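PDB 4V36: lysyl-trna-dependent l-ysyl-phosphatidylgycerol synthase from Bacillus licheniformis, which catalyses the transfer of lysine from lysyl-tRNA to the membrane lipid phosphatidylglycerol. Local coordinates for residues Pro16-Ala21 against Phe42-Asp47; Glu20-Glu25 against Asn49-Phe54. One frame throughout, in Å; residues are numbered along the deposited sequence.

Interaction 1 (Pro16-Ala21 against Phe42-Asp47); sequences PEKLEA and FFYSSD
Residues 16-21 form the N-terminal part of helix 16-25, which passes the strand 42-44 at 50° and an axis distance of 11.4 Å, with Leu19 and Phe42 the nearest pair of backbone positions. This is alpha-on-beta packing at an outermost strand of the mixed sheet, in a domain whose family belongs to the acetyltransferase-like (GNAT-type) group. Phe42 and Tyr44 alternate with Phe43 along the strand and so point toward the helix, while Phe43 turns to the other face and packs on helix 74-87.

Lys18 reaches from the helix to the strand. With CG anti to the backbone N (chi1 -174°) and every later torsion also extended, its methylenes run across one face of the Tyr44 ring, the lysine chain and the tyrosine lying antiparallel alongside one another. Lys18 CE sits 3.8 Å from the centroid of the Tyr44 ring as a CH-pi contact, whereas Lys18 NZ is 4.2 Å from that centroid and 31° off the ring normal, an off-centre cation-pi contact. The ammonium also forms a salt bridge with Glu12. Lysine suits this exposed edge because its long aliphatic part can lie on the ring while the charge reaches the carboxylate.

Leu19, which is buried, lies roughly perpendicular to Phe42, a branched aliphatic group against a broad ring. Leu19 CD2 lies 3.6 Å from Phe42 CZ. Tyr44 extends far enough to touch the helix backbone itself: Tyr44 OH comes to 3.6 Å from Leu19 CA, in packing without a hydrogen bond.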
loop_
_atom_site.group_PDB
_atom_site.type_symbol
_atom_site.label_atom_id
_atom_site.label_comp_id
_atom_site.label_asym_id
_atom_site.label_seq_id
_atom_site.Cartn_x
_atom_site.Cartn_y
_atom_site.Cartn_z
ATOM N N PRO A 16 14.099 3.207 -12.314
ATOM C CA PRO A 16 13.342 4.352 -11.792
ATOM C C PRO A 16 12.973 5.382 -12.857
ATOM O O PRO A 16 11.850 5.884 -12.851
ATOM C CB PRO A 16 14.301 4.964 -10.766
ATOM C CG PRO A 16 15.172 3.835 -10.349
ATOM C CD PRO A 16 15.360 3.005 -11.581
ATOM N N GLU A 17 13.906 5.694 -13.751
ATOM C CA GLU A 17 13.669 6.701 -14.781
ATOM C C GLU A 17 12.588 6.263 -15.764
ATOM O O GLU A 17 11.694 7.039 -16.104
ATOM C CB GLU A 17 14.961 7.011 -15.538
ATOM C CG GLU A 17 14.793 8.045 -16.642
ATOM C CD GLU A 17 16.077 8.301 -17.405
ATOM O OE1 GLU A 17 17.107 7.684 -17.061
ATOM O OE2 GLU A 17 16.056 9.120 -18.348
ATOM N N LYS A 18 12.677 5.018 -16.221
ATOM C CA LYS A 18 11.701 4.481 -17.161
ATOM C C LYS A 18 10.333 4.343 -16.502
ATOM O O LYS A 18 9.303 4.598 -17.126
ATOM C CB LYS A 18 12.166 3.129 -17.706
ATOM C CG LYS A 18 11.281 2.560 -18.802
ATOM C CD LYS A 18 11.826 1.241 -19.326
ATOM C CE LYS A 18 10.941 0.677 -20.428
ATOM N NZ LYS A 18 11.465 -0.613 -20.958
ATOM N N LEU A 19 10.332 3.945 -15.233
ATOM C CA LEU A 19 9.093 3.782 -14.480
ATOM C C LEU A 19 8.393 5.119 -14.259
ATOM O O LEU A 19 7.176 5.225 -14.416
ATOM C CB LEU A 19 9.367 3.108 -13.134
ATOM C CG LEU A 19 8.155 2.967 -12.212
ATOM C CD1 LEU A 19 7.075 2.130 -12.870
ATOM C CD2 LEU A 19 8.558 2.368 -10.875
ATOM N N GLU A 20 9.168 6.134 -13.889
ATOM C CA GLU A 20 8.626 7.465 -13.637
ATOM C C GLU A 20 7.991 8.044 -14.894
ATOM O O GLU A 20 6.916 8.642 -14.840
ATOM C CB GLU A 20 9.719 8.404 -13.122
ATOM C CG GLU A 20 9.238 9.823 -12.864
ATOM C CD GLU A 20 8.108 9.879 -11.854
ATOM O OE1 GLU A 20 8.259 9.301 -10.757
ATOM O OE2 GLU A 20 7.065 10.497 -12.159
ATOM N N ALA A 21 8.664 7.862 -16.025
ATOM C CA ALA A 21 8.156 8.343 -17.302
ATOM C C ALA A 21 6.863 7.626 -17.672
ATOM O O ALA A 21 5.911 8.248 -18.136
ATOM C CB ALA A 21 9.199 8.159 -18.392
ATOM N N PHE A 42 10.235 -5.684 -13.528
ATOM C CA PHE A 42 9.206 -5.077 -14.363
ATOM C C PHE A 42 9.003 -5.848 -15.662
ATOM O O PHE A 42 9.951 -6.393 -16.228
ATOM C CB PHE A 42 9.559 -3.620 -14.674
ATOM C CG PHE A 42 9.582 -2.728 -13.465
ATOM C CD1 PHE A 42 8.844 -3.046 -12.337
ATOM C CD2 PHE A 42 10.342 -1.570 -13.458
ATOM C CE1 PHE A 42 8.864 -2.227 -11.225
ATOM C CE2 PHE A 42 10.366 -0.748 -12.350
ATOM C CZ PHE A 42 9.626 -1.077 -11.231
ATOM N N PHE A 43 7.759 -5.890 -16.126
ATOM C CA PHE A 43 7.439 -6.505 -17.408
ATOM C C PHE A 43 6.570 -5.568 -18.237
ATOM O O PHE A 43 5.361 -5.477 -18.022
ATOM C CB PHE A 43 6.733 -7.848 -17.209
ATOM C CG PHE A 43 6.484 -8.597 -18.490
ATOM C CD1 PHE A 43 7.439 -9.463 -18.998
ATOM C CD2 PHE A 43 5.296 -8.436 -19.187
ATOM C CE1 PHE A 43 7.214 -10.153 -20.176
ATOM C CE2 PHE A 43 5.067 -9.122 -20.366
ATOM C CZ PHE A 43 6.027 -9.982 -20.860
ATOM N N TYR A 44 7.192 -4.868 -19.178
ATOM C CA TYR A 44 6.460 -3.972 -20.064
ATOM C C TYR A 44 5.898 -4.739 -21.252
ATOM O O TYR A 44 6.556 -5.628 -21.794
ATOM C CB TYR A 44 7.360 -2.834 -20.548
ATOM C CG TYR A 44 7.749 -1.857 -19.461
ATOM C CD1 TYR A 44 6.960 -0.749 -19.184
ATOM C CD2 TYR A 44 8.905 -2.041 -18.715
ATOM C CE1 TYR A 44 7.311 0.149 -18.192
ATOM C CE2 TYR A 44 9.263 -1.150 -17.720
ATOM C CZ TYR A 44 8.462 -0.057 -17.462
ATOM O OH TYR A 44 8.815 0.833 -16.475
ATOM N N SER A 45 4.679 -4.396 -21.650
ATOM C CA SER A 45 4.048 -5.029 -22.799
ATOM C C SER A 45 4.716 -4.573 -24.090
ATOM O O SER A 45 5.377 -3.535 -24.122
ATOM C CB SER A 45 2.552 -4.715 -22.835
ATOM O OG SER A 45 2.325 -3.317 -22.886
ATOM N N SER A 46 4.542 -5.354 -25.151
ATOM C CA SER A 46 5.101 -5.013 -26.455
ATOM C C SER A 46 4.486 -3.722 -26.985
ATOM O O SER A 46 5.113 -2.988 -27.749
ATOM C CB SER A 46 4.880 -6.154 -27.448
ATOM O OG SER A 46 3.502 -6.455 -27.578
ATOM N N ASP A 47 3.252 -3.452 -26.570
ATOM C CA ASP A 47 2.562 -2.224 -26.940
ATOM C C ASP A 47 3.229 -1.014 -26.290
ATOM O O ASP A 47 3.213 0.087 -26.842
ATOM C CB ASP A 47 1.088 -2.302 -26.535
ATOM C CG ASP A 47 0.297 -1.089 -26.973
ATOM O OD1 ASP A 47 0.652 -0.485 -28.007
ATOM O OD2 ASP A 47 -0.684 -0.740 -26.283
#

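Interaction 2 (Glu20-Glu25 against Asn49-Phe54); sequences EAFLEE and NALIQF
Ala50 N, whose hydrogen bond goes to the side-chain oxygen Ser45 OG, lies in the plane of the Phe22 ring, just beyond its edge. That serine oxygen also receives a weak bond from Gly48 N, so it closes the turn between strands 41-44 and 50-57 at the very place where the phenylalanine arrives from the helix. Beside it Asn49 O is 3.4 Å from Phe22 CZ, a van der Waals approach of a ring carbon to a carbonyl.

Phe22 carries nearly all of this contact from the helix side. Its CG is anti to the backbone N (chi1 176°), which sends the ring away from the helix and onto the start of the strand. Phe22 CZ also comes to 3.6 Å from Ala50 C. On the CE2 side the ring meets an aliphatic partner: Phe22 CE2 is 3.6 Å from Leu51 CB, and Phe22 CD2 is 4.1 Å from Leu51 CD2, the two side chains lying at a slant to one another. A large flat side chain suits this position because it spans the distance from helix to strand and can touch peptide atoms as well as a leucine. Ala50 points away and packs on Val77 of helix 74-87, where its small methyl fits close to that helix. Ser68 on the next strand, 60-69, touches Phe22 as well.

Such alternation, with Leu51 directed to one helix and Ala50 and Ile52 to another, is characteristic of a sheet sandwiched between helices, as expected for a GNAT-like alpha/beta domain.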
loop_
_atom_site.group_PDB
_atom_site.type_symbol
_atom_site.label_atom_id
_atom_site.label_comp_id
_atom_site.label_asym_id
_atom_site.label_seq_id
_atom_site.Cartn_x
_atom_site.Cartn_y
_atom_site.Cartn_z
ATOM N N GLU A 20 9.168 6.134 -13.889
ATOM C CA GLU A 20 8.626 7.465 -13.637
ATOM C C GLU A 20 7.991 8.044 -14.894
ATOM O O GLU A 20 6.916 8.642 -14.840
ATOM C CB GLU A 20 9.719 8.404 -13.122
ATOM C CG GLU A 20 9.238 9.823 -12.864
ATOM C CD GLU A 20 8.108 9.879 -11.854
ATOM O OE1 GLU A 20 8.259 9.301 -10.757
ATOM O OE2 GLU A 20 7.065 10.497 -12.159
ATOM N N ALA A 21 8.664 7.862 -16.025
ATOM C CA ALA A 21 8.156 8.343 -17.302
ATOM C C ALA A 21 6.863 7.626 -17.672
ATOM O O ALA A 21 5.911 8.248 -18.136
ATOM C CB ALA A 21 9.199 8.159 -18.392
ATOM N N PHE A 22 6.838 6.316 -17.454
ATOM C CA PHE A 22 5.684 5.495 -17.799
ATOM C C PHE A 22 4.445 5.871 -16.991
ATOM O O PHE A 22 3.357 6.020 -17.546
ATOM C CB PHE A 22 6.007 4.011 -17.590
ATOM C CG PHE A 22 4.840 3.091 -17.836
ATOM C CD1 PHE A 22 4.555 2.640 -19.114
ATOM C CD2 PHE A 22 4.034 2.674 -16.788
ATOM C CE1 PHE A 22 3.485 1.795 -19.344
ATOM C CE2 PHE A 22 2.962 1.831 -17.013
ATOM C CZ PHE A 22 2.688 1.390 -18.292
ATOM N N LEU A 23 4.618 6.025 -15.682
ATOM C CA LEU A 23 3.494 6.245 -14.778
ATOM C C LEU A 23 2.801 7.588 -14.996
ATOM O O LEU A 23 1.644 7.764 -14.612
ATOM C CB LEU A 23 3.959 6.135 -13.323
ATOM C CG LEU A 23 4.328 4.725 -12.857
ATOM C CD1 LEU A 23 4.787 4.735 -11.407
ATOM C CD2 LEU A 23 3.152 3.779 -13.047
ATOM N N GLU A 24 3.501 8.534 -15.612
ATOM C CA GLU A 24 2.922 9.849 -15.851
ATOM C C GLU A 24 2.389 9.984 -17.276
ATOM O O GLU A 24 1.558 10.846 -17.553
ATOM C CB GLU A 24 3.948 10.948 -15.561
ATOM C CG GLU A 24 5.181 10.913 -16.448
ATOM C CD GLU A 24 6.172 12.009 -16.104
ATOM O OE1 GLU A 24 5.972 12.692 -15.077
ATOM O OE2 GLU A 24 7.149 12.190 -16.861
ATOM N N GLU A 25 2.859 9.124 -18.175
ATOM C CA GLU A 25 2.422 9.175 -19.567
ATOM C C GLU A 25 1.381 8.102 -19.876
ATOM O O GLU A 25 0.713 8.157 -20.908
ATOM C CB GLU A 25 3.617 9.027 -20.513
ATOM C CG GLU A 25 4.156 7.608 -20.622
ATOM C CD GLU A 25 5.374 7.510 -21.521
ATOM O OE1 GLU A 25 5.638 8.471 -22.275
ATOM O OE2 GLU A 25 6.070 6.473 -21.470
ATOM N N ASN A 49 2.308 0.234 -23.435
ATOM C CA ASN A 49 1.278 1.003 -22.747
ATOM C C ASN A 49 0.904 0.415 -21.389
ATOM O O ASN A 49 0.189 1.047 -20.611
ATOM C CB ASN A 49 0.026 1.110 -23.620
ATOM C CG ASN A 49 0.272 1.872 -24.909
ATOM O OD1 ASN A 49 1.412 2.031 -25.344
ATOM N ND2 ASN A 49 -0.801 2.347 -25.529
ATOM N N ALA A 50 1.386 -0.791 -21.108
ATOM C CA ALA A 50 1.037 -1.478 -19.868
ATOM C C ALA A 50 2.264 -2.059 -19.170
ATOM O O ALA A 50 3.285 -2.327 -19.806
ATOM C CB ALA A 50 0.020 -2.570 -20.144
ATOM N N LEU A 51 2.157 -2.260 -17.859
ATOM C CA LEU A 51 3.286 -2.726 -17.061
ATOM C C LEU A 51 2.870 -3.658 -15.925
ATOM O O LEU A 51 1.913 -3.385 -15.200
ATOM C CB LEU A 51 4.048 -1.530 -16.486
ATOM C CG LEU A 51 5.130 -1.844 -15.453
ATOM C CD1 LEU A 51 6.257 -2.651 -16.077
ATOM C CD2 LEU A 51 5.661 -0.566 -14.828
ATOM N N ILE A 52 3.604 -4.754 -15.772
ATOM C CA ILE A 52 3.390 -5.679 -14.666
ATOM C C ILE A 52 4.609 -5.726 -13.748
ATOM O O ILE A 52 5.720 -6.026 -14.188
ATOM C CB ILE A 52 3.074 -7.102 -15.168
ATOM C CG1 ILE A 52 1.633 -7.179 -15.672
ATOM C CG2 ILE A 52 3.294 -8.123 -14.062
ATOM C CD1 ILE A 52 1.205 -8.573 -16.082
ATOM N N GLN A 53 4.395 -5.415 -12.474
ATOM C CA GLN A 53 5.454 -5.501 -11.475
ATOM C C GLN A 53 5.320 -6.807 -10.700
ATOM O O GLN A 53 4.216 -7.198 -10.322
ATOM C CB GLN A 53 5.400 -4.307 -10.523
ATOM C CG GLN A 53 5.382 -2.962 -11.224
ATOM C CD GLN A 53 5.350 -1.798 -10.252
ATOM O OE1 GLN A 53 5.708 -1.940 -9.082
ATOM N NE2 GLN A 53 4.916 -0.638 -10.734
ATOM N N PHE A 54 6.440 -7.480 -10.460
ATOM C CA PHE A 54 6.396 -8.788 -9.821
ATOM C C PHE A 54 7.688 -9.143 -9.098
ATOM O O PHE A 54 8.699 -8.452 -9.226
ATOM C CB PHE A 54 6.080 -9.869 -10.859
ATOM C CG PHE A 54 7.158 -10.051 -11.891
ATOM C CD1 PHE A 54 7.236 -9.209 -12.989
ATOM C CD2 PHE A 54 8.091 -11.068 -11.767
ATOM C CE1 PHE A 54 8.226 -9.374 -13.940
ATOM C CE2 PHE A 54 9.084 -11.239 -12.714
ATOM C CZ PHE A 54 9.150 -10.390 -13.803
#

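Overall arrangement
The two interactions lie side by side, their centres about 5 Å apart, and both use helix 16-25: its N-terminal part in interaction 1, its C-terminal part in interaction 2, with Glu20 and Ala21 common to both. The helix precedes its partners in the chain; strands 41-44 and 50-57 then follow as an antiparallel hairpin at one border of the sheet, linked by probable hydrogen bonds from Phe43 N to Ile52 O and from Ser45 N to Ala50 O. An edge-to-face meeting of Phe22 and Tyr44 ties the contacts together, and Leu51 touches Leu19, Phe42 and Tyr44. The helix thus covers one face of the hairpin, while helix 74-87 packs against the other. None of these residues belongs to the lysine amide pocket.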